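Local coordinates for AAEL008620-PA odorant-binding protein (Aedes aegypti, PDB 5V13) that binds juvenile hormone specifically in the mosquito hemolymph, enclosing it in a pocket of an odorant-binding-protein fold, at residues 22-27 with 88-93; 31-36 with 66-71; 73-78 with 115-120. One frame throughout, in Å; residues are numbered along the deposited sequence.

Interaction 1: 22-27 with 88-93; sequences QPRTPE and VLQAES
Q90 and R24 meet through a paired set of hydrogen bonds, in which the amide of a helical glutamine clamps the backbone of one residue in the extended residues just before helix 26-38. This ties the N-terminal arm of the odorant-binding-protein fold to helix 84-94. The tight part lies around Q90. Its OE1 accepts from R24 N at 2.8 Å, with the N-H lying in the carbonyl plane on a lone pair. NE2 gives a nearly straight bond (169°) to R24 O at 3.1 Å, almost within its own amide plane. Gripped on both polar atoms, the amide can hardly rotate. Glutamine suits the place because it offers a donor and an acceptor side by side, matching the N-H and C=O of a single residue; NE2 also donates to M143 O. The looser part is apolar and partly open to solvent. P23 lays its ring against helix 84-94, with CD 3.8 Å from L89 CD2 and CG 3.9 Å from S93 CB, while the second subunit, another copy of this protein, packs K274 on L89. Proline has no N-H to satisfy and favours the extended course needed here. R24 itself is buried, and its guanidinium turns away from the helix to a salt bridge with E205. Bent at chi2 and chi3, its chain folds back, and NE (3.1 Å) and NH2 (2.8 Å) both donate to Q22 O, which lies in the guanidinium plane.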
loop_
_atom_site.group_PDB
_atom_site.type_symbol
_atom_site.label_atom_id
_atom_site.label_comp_id
_atom_site.label_asym_id
_atom_site.label_seq_id
_atom_site.Cartn_x
_atom_site.Cartn_y
_atom_site.Cartn_z
ATOM N N GLN B 22 -3.083 21.907 3.563
ATOM C CA GLN B 22 -2.272 20.991 2.783
ATOM C C GLN B 22 -3.059 20.490 1.579
ATOM O O GLN B 22 -4.291 20.416 1.632
ATOM C CB GLN B 22 -1.830 19.790 3.635
ATOM C CG GLN B 22 -0.911 20.169 4.798
ATOM C CD GLN B 22 0.320 20.878 4.309
ATOM O OE1 GLN B 22 1.089 20.327 3.517
ATOM N NE2 GLN B 22 0.509 22.125 4.751
ATOM N N PRO B 23 -2.368 20.116 0.499
ATOM C CA PRO B 23 -3.054 19.503 -0.648
ATOM C C PRO B 23 -3.960 18.363 -0.202
ATOM O O PRO B 23 -3.599 17.561 0.667
ATOM C CB PRO B 23 -1.897 18.992 -1.523
ATOM C CG PRO B 23 -0.759 19.892 -1.176
ATOM C CD PRO B 23 -0.912 20.196 0.291
ATOM N N ARG B 24 -5.165 18.327 -0.775
ATOM C CA ARG B 24 -6.144 17.313 -0.415
ATOM C C ARG B 24 -5.647 15.937 -0.834
ATOM O O ARG B 24 -5.261 15.734 -1.990
ATOM C CB ARG B 24 -7.483 17.610 -1.100
ATOM C CG ARG B 24 -8.084 19.017 -0.782
ATOM C CD ARG B 24 -8.413 19.196 0.708
ATOM N NE ARG B 24 -7.296 19.679 1.526
ATOM C CZ ARG B 24 -7.427 20.071 2.793
ATOM N NH1 ARG B 24 -8.620 20.038 3.378
ATOM N NH2 ARG B 24 -6.378 20.513 3.477
ATOM N N THR B 25 -5.684 14.991 0.098
ATOM C CA THR B 25 -5.399 13.587 -0.198
ATOM C C THR B 25 -6.590 12.936 -0.886
ATOM O O THR B 25 -7.689 13.492 -0.901
ATOM C CB THR B 25 -5.106 12.838 1.093
ATOM O OG1 THR B 25 -6.310 12.774 1.867
ATOM C CG2 THR B 25 -4.005 13.526 1.879
ATOM N N PRO B 26 -6.410 11.733 -1.447
ATOM C CA PRO B 26 -7.578 10.993 -1.963
ATOM C C PRO B 26 -8.553 10.586 -0.875
ATOM O O PRO B 26 -9.730 10.381 -1.175
ATOM C CB PRO B 26 -6.951 9.768 -2.656
ATOM C CG PRO B 26 -5.553 9.671 -2.105
ATOM C CD PRO B 26 -5.137 11.081 -1.817
ATOM N N GLU B 27 -8.112 10.471 0.384
ATOM C CA GLU B 27 -9.081 10.259 1.456
ATOM C C GLU B 27 -9.981 11.479 1.603
ATOM O O GLU B 27 -11.199 11.349 1.745
ATOM C CB GLU B 27 -8.368 9.958 2.781
ATOM C CG GLU B 27 -9.302 9.644 3.973
ATOM C CD GLU B 27 -9.931 10.876 4.633
ATOM O OE1 GLU B 27 -11.078 10.760 5.162
ATOM O OE2 GLU B 27 -9.269 11.949 4.654
ATOM N N VAL B 88 -3.608 26.251 -6.723
ATOM C CA VAL B 88 -2.226 26.217 -7.203
ATOM C C VAL B 88 -1.428 25.171 -6.442
ATOM O O VAL B 88 -0.664 24.388 -7.028
ATOM C CB VAL B 88 -1.575 27.608 -7.086
ATOM C CG1 VAL B 88 -0.043 27.506 -7.275
ATOM C CG2 VAL B 88 -2.159 28.547 -8.117
ATOM N N LEU B 89 -1.581 25.146 -5.115
ATOM C CA LEU B 89 -0.830 24.187 -4.317
ATOM C C LEU B 89 -1.255 22.762 -4.644
ATOM O O LEU B 89 -0.418 21.851 -4.691
ATOM C CB LEU B 89 -0.997 24.503 -2.825
ATOM C CG LEU B 89 0.035 23.886 -1.873
ATOM C CD1 LEU B 89 1.438 24.527 -2.029
ATOM C CD2 LEU B 89 -0.457 23.942 -0.425
ATOM N N GLN B 90 -2.551 22.554 -4.913
ATOM C CA GLN B 90 -3.019 21.232 -5.323
ATOM C C GLN B 90 -2.407 20.815 -6.653
ATOM O O GLN B 90 -1.998 19.658 -6.819
ATOM C CB GLN B 90 -4.546 21.213 -5.434
ATOM C CG GLN B 90 -5.154 19.814 -5.614
ATOM C CD GLN B 90 -5.243 19.050 -4.294
ATOM O OE1 GLN B 90 -5.265 19.648 -3.222
ATOM N NE2 GLN B 90 -5.282 17.716 -4.371
ATOM N N ALA B 91 -2.352 21.734 -7.617
ATOM C CA ALA B 91 -1.786 21.397 -8.918
ATOM C C ALA B 91 -0.296 21.098 -8.813
ATOM O O ALA B 91 0.204 20.169 -9.457
ATOM C CB ALA B 91 -2.031 22.529 -9.911
ATOM N N GLU B 92 0.426 21.863 -7.998
ATOM C CA GLU B 92 1.858 21.615 -7.844
ATOM C C GLU B 92 2.139 20.236 -7.256
ATOM O O GLU B 92 3.147 19.605 -7.597
ATOM C CB GLU B 92 2.479 22.710 -6.981
ATOM C CG GLU B 92 2.512 24.066 -7.674
ATOM C CD GLU B 92 3.019 25.200 -6.781
ATOM O OE1 GLU B 92 3.360 26.280 -7.321
ATOM O OE2 GLU B 92 3.055 25.028 -5.544
ATOM N N SER B 93 1.260 19.746 -6.383
ATOM C CA SER B 93 1.483 18.454 -5.753
ATOM C C SER B 93 1.056 17.289 -6.637
ATOM O O SER B 93 1.690 16.228 -6.598
ATOM C CB SER B 93 0.745 18.386 -4.411
ATOM O OG SER B 93 0.853 17.086 -3.847
#

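Interaction 2: 31-36 with 66-71; sequences YAYVRC and KCVSEE. With JH3 (methyl (2E,6E)-9-[(2R)-3,3-dimethyloxiran-2-yl]-3,7-dimethylnona-2,6-dienoate), chain E.
Y31 and E71 open the contact, where ring atom CE1 stands 3.9 Å from E71 OE1 and the ring and carboxylate planes are turned 45° apart. One turn on, R35 CG lies over one face of the same ring, toward its rim. A32 comes next, its CB turned toward the partner helix; this CB touches E71 CG at 3.8 Å, and so small a side chain suits a point where the backbones come close, A32 and V68 having their CA atoms 5.6 Å apart. Y33 leaves the backbone on the far side, its CG anti to the carbonyl carbon (chi1 -58°); the end of its ring nevertheless comes nearer to the other segment. V68 CG1 meets this ring at its edge, in plane, 3.7 Å from CE1, while C5 of the bound juvenile hormone JH3 sits over the centre of one face. The phenol OH donates to F144 O, and the aromatic ring is thus pocket wall and helix packing at once. The 31-36 and 66-71 turns of helices 26-38 and 59-71 run roughly antiparallel, the axes of these two segments approaching to 9.1 Å, within the disulfide-braced helical fold of the PBP/GOBP family. From helix 59-71, S69 also faces the ligand, its OG 3.4 Å from JH3 CC. The walk ends at C36, joined to C67 by an SG-SG bond of 2.1 Å with chi3 -84°, close to the relaxed right angle of a disulfide. V68 CG2 rests against C36 CB at 3.8 Å, its two methyls dividing their contacts between the cystine and the tyrosine.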
loop_
_atom_site.group_PDB
_atom_site.type_symbol
_atom_site.label_atom_id
_atom_site.label_comp_id
_atom_site.label_asym_id
_atom_site.label_seq_id
_atom_site.Cartn_x
_atom_site.Cartn_y
_atom_site.Cartn_z
ATOM N N TYR B 31 -13.937 11.599 0.704
ATOM C CA TYR B 31 -14.873 11.924 1.784
ATOM C C TYR B 31 -15.839 13.019 1.347
ATOM O O TYR B 31 -17.059 12.918 1.550
ATOM C CB TYR B 31 -14.103 12.374 3.032
ATOM C CG TYR B 31 -14.982 12.658 4.231
ATOM C CD1 TYR B 31 -15.608 13.904 4.399
ATOM C CD2 TYR B 31 -15.177 11.684 5.205
ATOM C CE1 TYR B 31 -16.397 14.164 5.529
ATOM C CE2 TYR B 31 -15.968 11.929 6.317
ATOM C CZ TYR B 31 -16.571 13.163 6.475
ATOM O OH TYR B 31 -17.353 13.381 7.592
ATOM N N ALA B 32 -15.299 14.083 0.747
ATOM C CA ALA B 32 -16.130 15.205 0.331
ATOM C C ALA B 32 -17.084 14.801 -0.786
ATOM O O ALA B 32 -18.277 15.145 -0.748
ATOM C CB ALA B 32 -15.244 16.370 -0.113
ATOM N N TYR B 33 -16.583 14.077 -1.797
ATOM C CA TYR B 33 -17.455 13.686 -2.913
ATOM C C TYR B 33 -18.627 12.832 -2.432
ATOM O O TYR B 33 -19.780 13.044 -2.835
ATOM C CB TYR B 33 -16.666 12.915 -3.984
ATOM C CG TYR B 33 -15.472 13.642 -4.584
ATOM C CD1 TYR B 33 -15.364 15.028 -4.526
ATOM C CD2 TYR B 33 -14.457 12.926 -5.210
ATOM C CE1 TYR B 33 -14.248 15.685 -5.079
ATOM C CE2 TYR B 33 -13.360 13.560 -5.765
ATOM C CZ TYR B 33 -13.257 14.932 -5.699
ATOM O OH TYR B 33 -12.147 15.544 -6.238
ATOM N N VAL B 34 -18.339 11.838 -1.592
ATOM C CA VAL B 34 -19.373 10.901 -1.155
ATOM C C VAL B 34 -20.351 11.575 -0.193
ATOM O O VAL B 34 -21.581 11.404 -0.301
ATOM C CB VAL B 34 -18.720 9.653 -0.525
ATOM C CG1 VAL B 34 -19.793 8.782 0.134
ATOM C CG2 VAL B 34 -17.959 8.869 -1.590
ATOM N N ARG B 35 -19.831 12.342 0.774
ATOM C CA ARG B 35 -20.729 12.943 1.762
ATOM C C ARG B 35 -21.622 14.003 1.133
ATOM O O ARG B 35 -22.810 14.098 1.470
ATOM C CB ARG B 35 -19.945 13.538 2.930
ATOM C CG ARG B 35 -19.333 12.482 3.855
ATOM C CD ARG B 35 -20.409 11.654 4.587
ATOM N NE ARG B 35 -21.226 12.492 5.466
ATOM C CZ ARG B 35 -20.960 12.713 6.753
ATOM N NH1 ARG B 35 -19.900 12.154 7.320
ATOM N NH2 ARG B 35 -21.753 13.493 7.472
ATOM N N CYS B 36 -21.078 14.812 0.217
ATOM C CA CYS B 36 -21.922 15.782 -0.479
ATOM C C CYS B 36 -22.934 15.104 -1.405
ATOM O O CYS B 36 -24.035 15.638 -1.612
ATOM C CB CYS B 36 -21.052 16.773 -1.254
ATOM S SG CYS B 36 -20.111 17.879 -0.133
ATOM N N LYS B 66 -20.824 23.875 -4.358
ATOM C CA LYS B 66 -20.546 24.646 -3.146
ATOM C C LYS B 66 -20.151 23.731 -1.986
ATOM O O LYS B 66 -19.163 23.988 -1.280
ATOM C CB LYS B 66 -21.766 25.490 -2.774
ATOM C CG LYS B 66 -21.579 26.243 -1.463
ATOM C CD LYS B 66 -22.820 26.982 -1.044
ATOM C CE LYS B 66 -22.796 27.195 0.463
ATOM N NZ LYS B 66 -24.073 27.781 0.942
ATOM N N CYS B 67 -20.917 22.655 -1.785
ATOM C CA CYS B 67 -20.646 21.688 -0.725
ATOM C C CYS B 67 -19.242 21.104 -0.845
ATOM O O CYS B 67 -18.492 21.063 0.135
ATOM C CB CYS B 67 -21.693 20.562 -0.775
ATOM S SG CYS B 67 -21.551 19.228 0.503
ATOM N N VAL B 68 -18.875 20.620 -2.039
ATOM C CA VAL B 68 -17.552 20.005 -2.201
ATOM C C VAL B 68 -16.458 21.043 -2.009
ATOM O O VAL B 68 -15.435 20.779 -1.362
ATOM C CB VAL B 68 -17.427 19.319 -3.575
ATOM C CG1 VAL B 68 -15.986 18.736 -3.784
ATOM C CG2 VAL B 68 -18.463 18.217 -3.699
ATOM N N SER B 69 -16.664 22.241 -2.564
ATOM C CA SER B 69 -15.697 23.322 -2.410
ATOM C C SER B 69 -15.493 23.674 -0.939
ATOM O O SER B 69 -14.354 23.789 -0.469
ATOM C CB SER B 69 -16.160 24.548 -3.208
ATOM O OG SER B 69 -16.150 24.266 -4.605
ATOM N N GLU B 70 -16.588 23.834 -0.193
ATOM C CA GLU B 70 -16.462 24.138 1.229
ATOM C C GLU B 70 -15.820 22.994 1.997
ATOM O O GLU B 70 -14.987 23.225 2.887
ATOM C CB GLU B 70 -17.829 24.476 1.821
ATOM C CG GLU B 70 -18.294 25.851 1.402
ATOM C CD GLU B 70 -19.574 26.265 2.086
ATOM O OE1 GLU B 70 -19.939 27.454 1.993
ATOM O OE2 GLU B 70 -20.209 25.402 2.721
ATOM N N GLU B 71 -16.208 21.748 1.695
ATOM C CA GLU B 71 -15.658 20.639 2.468
ATOM C C GLU B 71 -14.154 20.492 2.255
ATOM O O GLU B 71 -13.436 20.126 3.192
ATOM C CB GLU B 71 -16.362 19.328 2.117
ATOM C CG GLU B 71 -16.044 18.206 3.106
ATOM C CD GLU B 71 -16.591 18.486 4.507
ATOM O OE1 GLU B 71 -15.949 18.080 5.498
ATOM O OE2 GLU B 71 -17.676 19.111 4.621
HETATM C C1 JH3 E . -17.453 10.768 -7.017
HETATM O O2 JH3 E . -16.623 10.136 -7.646
HETATM O O1 JH3 E . -18.199 10.074 -5.998
HETATM C CM JH3 E . -17.873 8.711 -5.719
HETATM C C2 JH3 E . -17.733 12.203 -7.210
HETATM C C3 JH3 E . -17.178 13.024 -8.105
HETATM C "C3'" JH3 E . -16.142 12.600 -9.109
HETATM C C4 JH3 E . -17.633 14.463 -8.069
HETATM C C5 JH3 E . -16.418 15.374 -8.221
HETATM C C6 JH3 E . -16.771 16.764 -7.739
HETATM C C7 JH3 E . -17.163 17.746 -8.563
HETATM C "C7'" JH3 E . -17.314 17.500 -10.041
HETATM C C8 JH3 E . -17.482 19.107 -7.963
HETATM C C9 JH3 E . -16.533 20.205 -8.472
HETATM C CA JH3 E . -15.062 19.815 -8.345
HETATM O O3 JH3 E . -14.156 20.897 -8.658
HETATM C CB JH3 E . -14.277 20.567 -7.272
HETATM C "CB'" JH3 E . -13.160 19.720 -6.652
HETATM C CC JH3 E . -14.951 21.658 -6.453
#

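Interaction 3: 73-78 with 115-120; sequences RLYDPK and GVLADN
Y75 and N120 join strand 75-76 to the loop between helices 99-113 and 122-135. The tyrosine CB already points toward the 115-120 loop, and CG lies anti to the backbone N (chi1 -175°). Beyond CB and CG, the ring meets that loop with its outer atoms. CE1 touches L117 CD2 at 3.8 Å, while CE2, across the ring, lies 3.2 Å from N120 OD1. CZ has both neighbours close by. At the tip, OH donates to N120 OD1 at 2.7 Å, nearly in line with the C=O bond (162°), and also presses on L117 CD2 at 3.3 Å. Tyrosine suits this place because its apolar ring can pack in the interior while its hydroxyl reaches a polar partner at the edge. The strand pairs with 81-82 in a two-stranded antiparallel hairpin, a small addition to an otherwise helical odorant-binding-protein fold, and F82 meets the Y75 ring edge-to-face. N120 answers with both ends of its amide, whose plane stands 89° from the ring. While OD1 takes the hydroxyl, ND2 donates to P77 O at 2.9 Å, on a carbonyl lone pair. The two bonds fix the rotation of the amide and settle which end is oxygen. P77 also sets CB against ND2 at 3.6 Å. Ahead of it, D76 OD1 accepts from K78 N at 3.1 Å, an Asx turn that bends the chain beside the asparagine.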
loop_
_atom_site.group_PDB
_atom_site.type_symbol
_atom_site.label_atom_id
_atom_site.label_comp_id
_atom_site.label_asym_id
_atom_site.label_seq_id
_atom_site.Cartn_x
_atom_site.Cartn_y
_atom_site.Cartn_z
ATOM N N ARG B 73 -12.205 22.984 1.744
ATOM C CA ARG B 73 -11.640 24.278 2.126
ATOM C C ARG B 73 -11.041 25.004 0.924
ATOM O O ARG B 73 -10.071 25.759 1.053
ATOM C CB ARG B 73 -10.613 24.119 3.253
ATOM C CG ARG B 73 -11.264 24.026 4.655
ATOM C CD ARG B 73 -12.086 22.731 4.892
ATOM N NE ARG B 73 -12.560 22.692 6.277
ATOM C CZ ARG B 73 -13.465 21.842 6.755
ATOM N NH1 ARG B 73 -14.007 20.911 5.974
ATOM N NH2 ARG B 73 -13.823 21.928 8.033
ATOM N N LEU B 74 -11.638 24.806 -0.251
ATOM C CA LEU B 74 -11.309 25.618 -1.414
ATOM C C LEU B 74 -12.124 26.893 -1.464
ATOM O O LEU B 74 -11.647 27.899 -1.992
ATOM C CB LEU B 74 -11.540 24.827 -2.700
ATOM C CG LEU B 74 -10.753 23.507 -2.786
ATOM C CD1 LEU B 74 -11.293 22.641 -3.923
ATOM C CD2 LEU B 74 -9.257 23.768 -2.990
ATOM N N TYR B 75 -13.360 26.851 -0.972
ATOM C CA TYR B 75 -14.189 28.033 -0.796
ATOM C C TYR B 75 -14.310 28.342 0.688
ATOM O O TYR B 75 -14.627 27.457 1.489
ATOM C CB TYR B 75 -15.586 27.837 -1.395
ATOM C CG TYR B 75 -16.384 29.120 -1.297
ATOM C CD1 TYR B 75 -16.113 30.185 -2.151
ATOM C CD2 TYR B 75 -17.372 29.283 -0.335
ATOM C CE1 TYR B 75 -16.814 31.377 -2.056
ATOM C CE2 TYR B 75 -18.089 30.471 -0.242
ATOM C CZ TYR B 75 -17.807 31.509 -1.105
ATOM O OH TYR B 75 -18.510 32.696 -1.007
ATOM N N ASP B 76 -14.068 29.596 1.045
ATOM C CA ASP B 76 -14.051 30.088 2.415
ATOM C C ASP B 76 -15.322 30.896 2.670
ATOM O O ASP B 76 -15.422 32.046 2.215
ATOM C CB ASP B 76 -12.804 30.956 2.621
ATOM C CG ASP B 76 -12.638 31.449 4.046
ATOM O OD1 ASP B 76 -13.541 31.246 4.882
ATOM O OD2 ASP B 76 -11.568 32.039 4.327
ATOM N N PRO B 77 -16.318 30.352 3.376
ATOM C CA PRO B 77 -17.562 31.113 3.587
ATOM C C PRO B 77 -17.430 32.262 4.570
ATOM O O PRO B 77 -18.312 33.130 4.588
ATOM C CB PRO B 77 -18.535 30.052 4.111
ATOM C CG PRO B 77 -17.663 29.005 4.698
ATOM C CD PRO B 77 -16.427 28.967 3.863
ATOM N N LYS B 78 -16.375 32.301 5.395
ATOM C CA LYS B 78 -16.214 33.431 6.311
ATOM C C LYS B 78 -15.727 34.672 5.573
ATOM O O LYS B 78 -16.224 35.779 5.807
ATOM C CB LYS B 78 -15.251 33.072 7.442
ATOM C CG LYS B 78 -15.726 31.925 8.312
ATOM C CD LYS B 78 -15.657 32.280 9.791
ATOM C CE LYS B 78 -16.244 31.164 10.649
ATOM N NZ LYS B 78 -16.353 31.548 12.089
ATOM N N GLY B 115 -12.096 37.865 -5.844
ATOM C CA GLY B 115 -13.265 38.676 -5.574
ATOM C C GLY B 115 -14.093 38.153 -4.422
ATOM O O GLY B 115 -14.355 36.952 -4.331
ATOM N N VAL B 116 -14.508 39.045 -3.532
ATOM C CA VAL B 116 -15.384 38.674 -2.428
ATOM C C VAL B 116 -16.817 38.689 -2.938
ATOM O O VAL B 116 -17.240 39.640 -3.606
ATOM C CB VAL B 116 -15.193 39.632 -1.240
ATOM C CG1 VAL B 116 -16.159 39.299 -0.110
ATOM C CG2 VAL B 116 -13.752 39.568 -0.748
ATOM N N LEU B 117 -17.558 37.624 -2.651
ATOM C CA LEU B 117 -18.908 37.453 -3.171
ATOM C C LEU B 117 -19.910 38.207 -2.299
ATOM O O LEU B 117 -19.671 38.437 -1.110
ATOM C CB LEU B 117 -19.269 35.960 -3.237
ATOM C CG LEU B 117 -18.575 35.074 -4.285
ATOM C CD1 LEU B 117 -17.058 35.103 -4.236
ATOM C CD2 LEU B 117 -19.045 33.636 -4.137
ATOM N N ALA B 118 -21.046 38.589 -2.896
ATOM C CA ALA B 118 -22.042 39.331 -2.124
ATOM C C ALA B 118 -22.710 38.452 -1.073
ATOM O O ALA B 118 -23.135 38.962 -0.030
ATOM C CB ALA B 118 -23.095 39.945 -3.046
ATOM N N ASP B 119 -22.810 37.145 -1.332
ATOM C CA ASP B 119 -23.404 36.175 -0.417
ATOM C C ASP B 119 -22.776 34.808 -0.676
ATOM O O ASP B 119 -22.040 34.616 -1.647
ATOM C CB ASP B 119 -24.933 36.104 -0.591
ATOM C CG ASP B 119 -25.338 35.790 -2.024
ATOM O OD1 ASP B 119 -24.938 34.722 -2.552
ATOM O OD2 ASP B 119 -26.055 36.620 -2.624
ATOM N N ASN B 120 -23.103 33.848 0.195
ATOM C CA ASN B 120 -22.619 32.474 0.094
ATOM C C ASN B 120 -23.620 31.521 -0.563
ATOM O O ASN B 120 -23.514 30.303 -0.368
ATOM C CB ASN B 120 -22.246 31.934 1.479
ATOM C CG ASN B 120 -20.916 32.467 1.980
ATOM O OD1 ASN B 120 -19.988 32.661 1.203
ATOM N ND2 ASN B 120 -20.816 32.695 3.285
#

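Interaction 2 is the buried one, nearest the middle of the chain and lining the hormone pocket; interactions 1 and 3 are partly buried and lie farther out. Interactions 1 and 2 share helix 26-38, one holding the residues just before it and the other its body. Interaction 3 begins where helix 59-71 of interaction 2 ends: S69 O probably receives the N-H of L74, and K66 NZ probably bonds N120 O. Inside, the two helices are joined by a covalent bond and apolar packing, whereas both outer contacts turn on a side-chain amide, which in interaction 1 holds the backbone N and O of one loop residue and in interaction 3 one backbone carbonyl and a tyrosine hydroxyl.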